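Local coordinates for geranyltranstransferase (Methylococcus capsulatus, PDB 3TS7), which probably makes farnesyl diphosphate by magnesium-dependent, head-to-tail joining of isoprenoid diphosphates, at residues V130-P135 with A146-L151; E80-Y85 with G122-A127. All blocks are in the same frame, centred on the assembly; numbering follows the deposited sequence.

Contact 1: residues V130-P135 with A146-L151; sequences VLAQDP and AMIETL
Leu131, near the end of helix 113-133, reaches across to helix 141-155 and meets three of its residues, a compact example of how one leucine can join two neighbouring helices. Its CG stands anti to the carbonyl carbon (chi1 -69°) and CD1 continues the extended line from CA, which carries that methyl into the angle between Met147 and Leu151. There CD1 lies 3.6 Å from the backbone O of Met147 and 3.8 Å from CD2 of Leu151, the two leucine side chains crossing obliquely. Met147 O is already taken up by the helix, accepting from Leu151 N at 3.0 Å, so the methyl rests against a carbonyl whose polar need is met.

Ile148 has the next largest share of the interface. Its CG1 branch, rather than CG2, makes the contact: CG1 packs 3.8 Å from CB of Leu131, and CD1 runs on to 4.0 Å from CA of Ala132. Although the CB of Ile148 does not point straight at the partner helix, this branch brings its end nearer. Ala132 answers with little more than its backbone and one methyl, which lets CD1 settle close to the helix.

Helix 113-133 ends just beyond, and Arg144 bonds the carbonyl oxygens of Leu131 and Asp134. Ala132 and Ile148 also pack against Ile148 and Ala132 of the second subunit, so the helix pair belongs to the dimer interface of this all-helical isoprenoid synthase fold. Between the segments the side-chain packing is apolar, with one methyl against a carbonyl that the helix already satisfies; the contact therefore depends on shape and burial and not on directional bonds.

Contact 2: residues E80-Y85 with G122-A127; sequences EFIHVY and GLQALA. With PO4 (phosphate ion), chain F.
Phe81 turns its ring onto helix 113-133, where Leu126 CD2 lies over one face, 4.2 Å from the centroid, in a CH-pi contact. Leu123 approaches the ring obliquely with CD2, 3.7 Å from Phe81 CD1, while the CB of Phe81 rests near the methyl of Ala127. One residue on, Ile82 uses its bent CG1 branch: CD1 packs 3.7 Å from Ala127 CB and also touches Gln124 CG.

His83 faces elsewhere, its NE2 donating to O1 of a phosphate ion at 2.7 Å and more weakly to O4. The ion, probably from the crystallisation liquor, is also bound by Lys51. Segments 80-85 and 122-127 run antiparallel, with a signed crossing angle of -164° and axes 8.2 Å apart at closest approach, as neighbours in the helical bundle of the isoprenoid synthase fold; helix 36-46 adds Val46 against both Val84 and Leu123.

Val84 meets Leu123 CD1 through CG1, which is anti to its backbone N (chi1 173°). Tyr85 then sets its CB 3.8 Å from Leu123 CB and offers a ring face to Gln124, whose CB lies above it toward the rim. The extended glutamine runs on beside the ring, its amide 21° from the ring plane. Tyr85 OH donates to a water at 2.5 Å, and that water donates in turn to Gln124 OE1; the amide NE2 has a weak bond to Asp121 O of the second subunit.

Helix 113-133 serves both contacts in succession, pairing with helix 73-90 in contact 2 and, further along, with helix 141-155 in contact 1. The centres lie about 12 Å apart, yet their apolar surfaces are continuous. Leu151 of contact 1 is the main bridge: its CD2 is 3.7 Å from Ile82 CG1 and 3.9 Å from Ala127 CB, thus touching both helices of contact 2. A second junction joins Val130 CG2 to Phe81 CE2 at 4.0 Å. Both contacts reach the second subunit, whereas the phosphate belongs to contact 2, on the side of helix 73-90 that carries His83.

Contact 1: residues V130-P135 with A146-L151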
ATOM      1  N   VAL B 130       9.281   1.782  -4.719  1.00 33.73           N
ATOM      2  CA  VAL B 130       9.800   2.090  -6.078  1.00 34.48           C
ATOM      3  C   VAL B 130       9.720   3.601  -6.370  1.00 36.41           C
ATOM      4  O   VAL B 130      10.729   4.220  -6.723  1.00 35.17           O
ATOM      5  CB  VAL B 130       9.132   1.225  -7.190  1.00 39.60           C
ATOM      6  CG1 VAL B 130       9.516   1.708  -8.597  1.00 31.09           C
ATOM      7  CG2 VAL B 130       9.540  -0.212  -7.057  1.00 36.61           C
ATOM      8  N   LEU B 131       8.569   4.227  -6.130  1.00 34.29           N
ATOM      9  CA  LEU B 131       8.423   5.651  -6.447  1.00 32.67           C
ATOM     10  C   LEU B 131       9.295   6.553  -5.569  1.00 37.13           C
ATOM     11  O   LEU B 131       9.854   7.539  -6.053  1.00 33.22           O
ATOM     12  CB  LEU B 131       6.959   6.107  -6.374  1.00 32.74           C
ATOM     13  CG  LEU B 131       5.952   5.603  -7.410  1.00 38.10           C
ATOM     14  CD1 LEU B 131       4.583   6.251  -7.114  1.00 27.25           C
ATOM     15  CD2 LEU B 131       6.379   5.912  -8.864  1.00 31.83           C
ATOM     16  N   ALA B 132       9.420   6.210  -4.291  1.00 34.29           N
ATOM     17  CA  ALA B 132      10.140   7.068  -3.353  1.00 33.75           C
ATOM     18  C   ALA B 132      11.666   6.969  -3.531  1.00 35.36           C
ATOM     19  O   ALA B 132      12.387   7.920  -3.278  1.00 37.98           O
ATOM     20  CB  ALA B 132       9.750   6.736  -1.905  1.00 28.25           C
ATOM     21  N   GLN B 133      12.142   5.818  -3.970  1.00 34.51           N
ATOM     22  CA  GLN B 133      13.553   5.497  -3.850  1.00 42.66           C
ATOM     23  C   GLN B 133      14.277   5.177  -5.169  1.00 41.87           C
ATOM     24  O   GLN B 133      15.491   5.353  -5.242  1.00 41.20           O
ATOM     25  CB  GLN B 133      13.727   4.351  -2.842  1.00 45.55           C
ATOM     26  CG  GLN B 133      15.156   4.104  -2.343  1.00 45.20           C
ATOM     27  CD  GLN B 133      15.993   3.262  -3.297  1.00 52.09           C
ATOM     28  OE1 GLN B 133      17.212   3.433  -3.381  1.00 64.87           O
ATOM     29  NE2 GLN B 133      15.341   2.382  -4.051  1.00 33.51           N
ATOM     30  N   ASP B 134      13.553   4.680  -6.175  1.00 38.40           N
ATOM     31  CA  ASP B 134      14.143   4.230  -7.446  1.00 39.96           C
ATOM     32  C   ASP B 134      14.976   5.354  -8.104  1.00 37.83           C
ATOM     33  O   ASP B 134      14.426   6.401  -8.465  1.00 38.14           O
ATOM     34  CB  ASP B 134      13.034   3.701  -8.386  1.00 41.60           C
ATOM     35  CG  ASP B 134      13.561   2.990  -9.623  1.00 42.42           C
ATOM     36  OD1 ASP B 134      12.737   2.326 -10.290  1.00 42.47           O
ATOM     37  OD2 ASP B 134      14.766   3.096  -9.954  1.00 48.26           O
ATOM     38  N   PRO B 135      16.314   5.150  -8.213  1.00 43.34           N
ATOM     39  CA  PRO B 135      17.164   6.239  -8.691  1.00 41.91           C
ATOM     40  C   PRO B 135      17.023   6.504 -10.194  1.00 41.42           C
ATOM     41  O   PRO B 135      17.347   7.601 -10.652  1.00 41.68           O
ATOM     42  CB  PRO B 135      18.581   5.766  -8.337  1.00 40.56           C
ATOM     43  CG  PRO B 135      18.505   4.283  -8.330  1.00 42.72           C
ATOM     44  CD  PRO B 135      17.106   3.951  -7.852  1.00 46.04           C
ATOM     45  N   ALA B 146       4.759  14.282  -6.094  1.00 32.16           N
ATOM     46  CA  ALA B 146       3.497  14.286  -6.830  1.00 33.44           C
ATOM     47  C   ALA B 146       3.136  12.918  -7.397  1.00 30.95           C
ATOM     48  O   ALA B 146       1.967  12.558  -7.413  1.00 33.18           O
ATOM     49  CB  ALA B 146       3.525  15.352  -7.924  1.00 30.65           C
ATOM     50  N   MET B 147       4.124  12.147  -7.857  1.00 27.77           N
ATOM     51  CA  MET B 147       3.864  10.786  -8.334  1.00 26.47           C
ATOM     52  C   MET B 147       3.319   9.881  -7.237  1.00 31.90           C
ATOM     53  O   MET B 147       2.419   9.058  -7.477  1.00 28.67           O
ATOM     54  CB  MET B 147       5.139  10.136  -8.840  1.00 28.26           C
ATOM     55  CG  MET B 147       5.621  10.655 -10.180  1.00 34.48           C
ATOM     56  SD  MET B 147       7.125   9.804 -10.635  1.00 34.27           S
ATOM     57  CE  MET B 147       7.481  10.601 -12.209  1.00 31.22           C
ATOM     58  N   ILE B 148       3.902  10.028  -6.050  1.00 31.08           N
ATOM     59  CA  ILE B 148       3.511   9.228  -4.873  1.00 33.46           C
ATOM     60  C   ILE B 148       2.087   9.583  -4.480  1.00 25.89           C
ATOM     61  O   ILE B 148       1.247   8.685  -4.319  1.00 30.91           O
ATOM     62  CB  ILE B 148       4.485   9.432  -3.680  1.00 35.35           C
ATOM     63  CG1 ILE B 148       5.883   8.910  -4.049  1.00 33.57           C
ATOM     64  CG2 ILE B 148       3.946   8.742  -2.420  1.00 30.91           C
ATOM     65  CD1 ILE B 148       7.016   9.587  -3.306  1.00 41.64           C
ATOM     66  N   GLU B 149       1.809  10.883  -4.374  1.00 28.85           N
ATOM     67  CA  GLU B 149       0.453  11.351  -4.077  1.00 34.56           C
ATOM     68  C   GLU B 149      -0.562  10.849  -5.085  1.00 36.56           C
ATOM     69  O   GLU B 149      -1.651  10.413  -4.698  1.00 34.11           O
ATOM     70  CB  GLU B 149       0.393  12.878  -3.935  1.00 33.33           C
ATOM     71  CG  GLU B 149      -1.048  13.490  -3.870  1.00 36.72           C
ATOM     72  CD  GLU B 149      -1.988  12.863  -2.814  1.00 57.03           C
ATOM     73  OE1 GLU B 149      -1.539  12.122  -1.905  1.00 48.91           O
ATOM     74  OE2 GLU B 149      -3.211  13.109  -2.904  1.00 42.69           O
ATOM     75  N   THR B 150      -0.182  10.875  -6.365  1.00 32.11           N
ATOM     76  CA  THR B 150      -1.019  10.378  -7.439  1.00 35.67           C
ATOM     77  C   THR B 150      -1.373   8.927  -7.212  1.00 34.13           C
ATOM     78  O   THR B 150      -2.555   8.552  -7.277  1.00 32.01           O
ATOM     79  CB  THR B 150      -0.315  10.524  -8.809  1.00 31.45           C
ATOM     80  OG1 THR B 150      -0.256  11.908  -9.134  1.00 36.07           O
ATOM     81  CG2 THR B 150      -1.066   9.759  -9.902  1.00 29.11           C
ATOM     82  N   LEU B 151      -0.361   8.109  -6.918  1.00 27.46           N
ATOM     83  CA  LEU B 151      -0.601   6.676  -6.772  1.00 29.89           C
ATOM     84  C   LEU B 151      -1.424   6.385  -5.505  1.00 29.10           C
ATOM     85  O   LEU B 151      -2.305   5.510  -5.509  1.00 29.69           O
ATOM     86  CB  LEU B 151       0.706   5.871  -6.787  1.00 34.30           C
ATOM     87  CG  LEU B 151       0.538   4.344  -6.945  1.00 30.49           C
ATOM     88  CD1 LEU B 151       0.104   3.936  -8.346  1.00 32.41           C
ATOM     89  CD2 LEU B 151       1.853   3.639  -6.597  1.00 39.69           C
TER

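Contact 2: residues E80-Y85 with G122-A127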
ATOM      1  N   GLU B  80       1.794  -1.192 -12.070  1.00 34.17           N
ATOM      2  CA  GLU B  80       1.538  -2.610 -12.290  1.00 30.47           C
ATOM      3  C   GLU B  80       1.533  -3.426 -10.989  1.00 40.36           C
ATOM      4  O   GLU B  80       0.743  -4.377 -10.864  1.00 36.63           O
ATOM      5  CB  GLU B  80       2.535  -3.209 -13.292  1.00 32.38           C
ATOM      6  CG  GLU B  80       2.240  -4.640 -13.727  1.00 35.70           C
ATOM      7  CD  GLU B  80       0.976  -4.780 -14.581  1.00 45.62           C
ATOM      8  OE1 GLU B  80       0.719  -5.885 -15.101  1.00 44.67           O
ATOM      9  OE2 GLU B  80       0.229  -3.799 -14.738  1.00 39.96           O
ATOM     10  N   PHE B  81       2.408  -3.057 -10.046  1.00 36.87           N
ATOM     11  CA  PHE B  81       2.421  -3.672  -8.713  1.00 33.26           C
ATOM     12  C   PHE B  81       1.070  -3.463  -8.025  1.00 35.85           C
ATOM     13  O   PHE B  81       0.503  -4.413  -7.483  1.00 37.46           O
ATOM     14  CB  PHE B  81       3.552  -3.103  -7.826  1.00 29.69           C
ATOM     15  CG  PHE B  81       4.941  -3.632  -8.152  1.00 31.77           C
ATOM     16  CD1 PHE B  81       5.119  -4.840  -8.826  1.00 30.09           C
ATOM     17  CD2 PHE B  81       6.074  -2.949  -7.705  1.00 42.03           C
ATOM     18  CE1 PHE B  81       6.422  -5.340  -9.097  1.00 36.28           C
ATOM     19  CE2 PHE B  81       7.374  -3.436  -7.978  1.00 35.23           C
ATOM     20  CZ  PHE B  81       7.539  -4.626  -8.681  1.00 35.25           C
ATOM     21  N   ILE B  82       0.565  -2.224  -8.067  1.00 30.56           N
ATOM     22  CA  ILE B  82      -0.727  -1.885  -7.480  1.00 34.91           C
ATOM     23  C   ILE B  82      -1.823  -2.718  -8.122  1.00 35.36           C
ATOM     24  O   ILE B  82      -2.597  -3.365  -7.407  1.00 36.48           O
ATOM     25  CB  ILE B  82      -1.066  -0.375  -7.581  1.00 33.09           C
ATOM     26  CG1 ILE B  82      -0.105   0.473  -6.743  1.00 35.78           C
ATOM     27  CG2 ILE B  82      -2.481  -0.096  -7.087  1.00 34.01           C
ATOM     28  CD1 ILE B  82      -0.204   0.259  -5.221  1.00 42.56           C
ATOM     29  N   HIS B  83      -1.854  -2.733  -9.457  1.00 35.45           N
ATOM     30  CA  HIS B  83      -2.837  -3.531 -10.222  1.00 35.55           C
ATOM     31  C   HIS B  83      -2.833  -5.002  -9.784  1.00 40.39           C
ATOM     32  O   HIS B  83      -3.883  -5.553  -9.441  1.00 40.79           O
ATOM     33  CB  HIS B  83      -2.581  -3.398 -11.728  1.00 33.37           C
ATOM     34  CG  HIS B  83      -3.380  -4.347 -12.567  1.00 39.71           C
ATOM     35  ND1 HIS B  83      -4.758  -4.315 -12.620  1.00 40.54           N
ATOM     36  CD2 HIS B  83      -2.997  -5.365 -13.374  1.00 38.82           C
ATOM     37  CE1 HIS B  83      -5.189  -5.284 -13.407  1.00 34.39           C
ATOM     38  NE2 HIS B  83      -4.141  -5.928 -13.887  1.00 41.32           N
ATOM     39  N   VAL B  84      -1.650  -5.617  -9.755  1.00 38.46           N
ATOM     40  CA  VAL B  84      -1.519  -7.025  -9.351  1.00 41.39           C
ATOM     41  C   VAL B  84      -1.949  -7.265  -7.895  1.00 36.87           C
ATOM     42  O   VAL B  84      -2.685  -8.208  -7.619  1.00 41.23           O
ATOM     43  CB  VAL B  84      -0.115  -7.613  -9.651  1.00 41.54           C
ATOM     44  CG1 VAL B  84       0.034  -9.035  -9.058  1.00 39.15           C
ATOM     45  CG2 VAL B  84       0.125  -7.664 -11.166  1.00 39.71           C
ATOM     46  N   TYR B  85      -1.524  -6.397  -6.982  1.00 37.82           N
ATOM     47  CA  TYR B  85      -1.958  -6.515  -5.594  1.00 40.35           C
ATOM     48  C   TYR B  85      -3.507  -6.543  -5.505  1.00 46.49           C
ATOM     49  O   TYR B  85      -4.059  -7.412  -4.819  1.00 41.90           O
ATOM     50  CB  TYR B  85      -1.291  -5.462  -4.667  1.00 28.32           C
ATOM     51  CG  TYR B  85      -2.252  -4.604  -3.916  1.00 31.15           C
ATOM     52  CD1 TYR B  85      -3.059  -5.124  -2.893  1.00 39.67           C
ATOM     53  CD2 TYR B  85      -2.389  -3.255  -4.247  1.00 27.17           C
ATOM     54  CE1 TYR B  85      -3.975  -4.316  -2.240  1.00 32.97           C
ATOM     55  CE2 TYR B  85      -3.285  -2.457  -3.603  1.00 28.85           C
ATOM     56  CZ  TYR B  85      -4.090  -2.992  -2.613  1.00 37.98           C
ATOM     57  OH  TYR B  85      -4.991  -2.173  -1.997  1.00 37.61           O
ATOM     58  N   GLY B 122       2.456  -6.760   0.498  1.00 35.74           N
ATOM     59  CA  GLY B 122       3.853  -6.430   0.196  1.00 37.52           C
ATOM     60  C   GLY B 122       4.025  -5.702  -1.133  1.00 41.90           C
ATOM     61  O   GLY B 122       4.860  -4.805  -1.249  1.00 37.15           O
ATOM     62  N   LEU B 123       3.233  -6.096  -2.129  1.00 36.72           N
ATOM     63  CA  LEU B 123       3.242  -5.442  -3.461  1.00 39.50           C
ATOM     64  C   LEU B 123       2.797  -3.988  -3.388  1.00 33.60           C
ATOM     65  O   LEU B 123       3.369  -3.125  -4.073  1.00 35.77           O
ATOM     66  CB  LEU B 123       2.397  -6.233  -4.483  1.00 30.27           C
ATOM     67  CG  LEU B 123       3.058  -7.480  -5.052  1.00 33.18           C
ATOM     68  CD1 LEU B 123       2.061  -8.379  -5.744  1.00 32.52           C
ATOM     69  CD2 LEU B 123       4.236  -7.124  -5.993  1.00 33.30           C
ATOM     70  N   GLN B 124       1.818  -3.692  -2.528  1.00 32.84           N
ATOM     71  CA  GLN B 124       1.376  -2.302  -2.395  1.00 35.11           C
ATOM     72  C   GLN B 124       2.482  -1.433  -1.810  1.00 39.79           C
ATOM     73  O   GLN B 124       2.797  -0.382  -2.357  1.00 34.01           O
ATOM     74  CB  GLN B 124       0.093  -2.134  -1.574  1.00 31.06           C
ATOM     75  CG  GLN B 124      -0.267  -0.663  -1.515  1.00 30.82           C
ATOM     76  CD  GLN B 124      -1.644  -0.324  -1.013  1.00 41.21           C
ATOM     77  OE1 GLN B 124      -2.089   0.811  -1.184  1.00 41.35           O
ATOM     78  NE2 GLN B 124      -2.320  -1.276  -0.374  1.00 35.15           N
ATOM     79  N   ALA B 125       3.077  -1.888  -0.706  1.00 29.81           N
ATOM     80  CA  ALA B 125       4.192  -1.177  -0.097  1.00 33.99           C
ATOM     81  C   ALA B 125       5.400  -0.989  -1.053  1.00 30.06           C
ATOM     82  O   ALA B 125       6.029   0.070  -1.056  1.00 31.31           O
ATOM     83  CB  ALA B 125       4.618  -1.881   1.196  1.00 31.72           C
ATOM     84  N   LEU B 126       5.696  -2.020  -1.831  1.00 29.07           N
ATOM     85  CA  LEU B 126       6.764  -2.032  -2.816  1.00 32.07           C
ATOM     86  C   LEU B 126       6.541  -1.017  -3.947  1.00 37.47           C
ATOM     87  O   LEU B 126       7.493  -0.416  -4.436  1.00 32.56           O
ATOM     88  CB  LEU B 126       6.828  -3.415  -3.436  1.00 30.73           C
ATOM     89  CG  LEU B 126       8.057  -3.870  -4.226  1.00 45.49           C
ATOM     90  CD1 LEU B 126       9.348  -3.842  -3.381  1.00 48.02           C
ATOM     91  CD2 LEU B 126       7.777  -5.280  -4.694  1.00 50.73           C
ATOM     92  N   ALA B 127       5.283  -0.843  -4.370  1.00 31.02           N
ATOM     93  CA  ALA B 127       4.959   0.182  -5.350  1.00 34.72           C
ATOM     94  C   ALA B 127       5.428   1.539  -4.874  1.00 28.66           C
ATOM     95  O   ALA B 127       6.064   2.284  -5.632  1.00 29.30           O
ATOM     96  CB  ALA B 127       3.467   0.211  -5.650  1.00 34.61           C
TER
HETATM   97  P   PO4 F 324      -4.013  -8.385 -16.530  1.00 79.55           P
HETATM   98  O1  PO4 F 324      -3.052  -7.381 -15.949  1.00 78.79           O
HETATM   99  O2  PO4 F 324      -4.618  -7.826 -17.793  1.00 95.65           O
HETATM  100  O3  PO4 F 324      -3.272  -9.653 -16.879  1.00 88.82           O
HETATM  101  O4  PO4 F 324      -5.086  -8.683 -15.518  1.00 77.12           O
HETATM  102  O   HOH W   1      -4.633   0.290  -2.303  1.00 38.19           O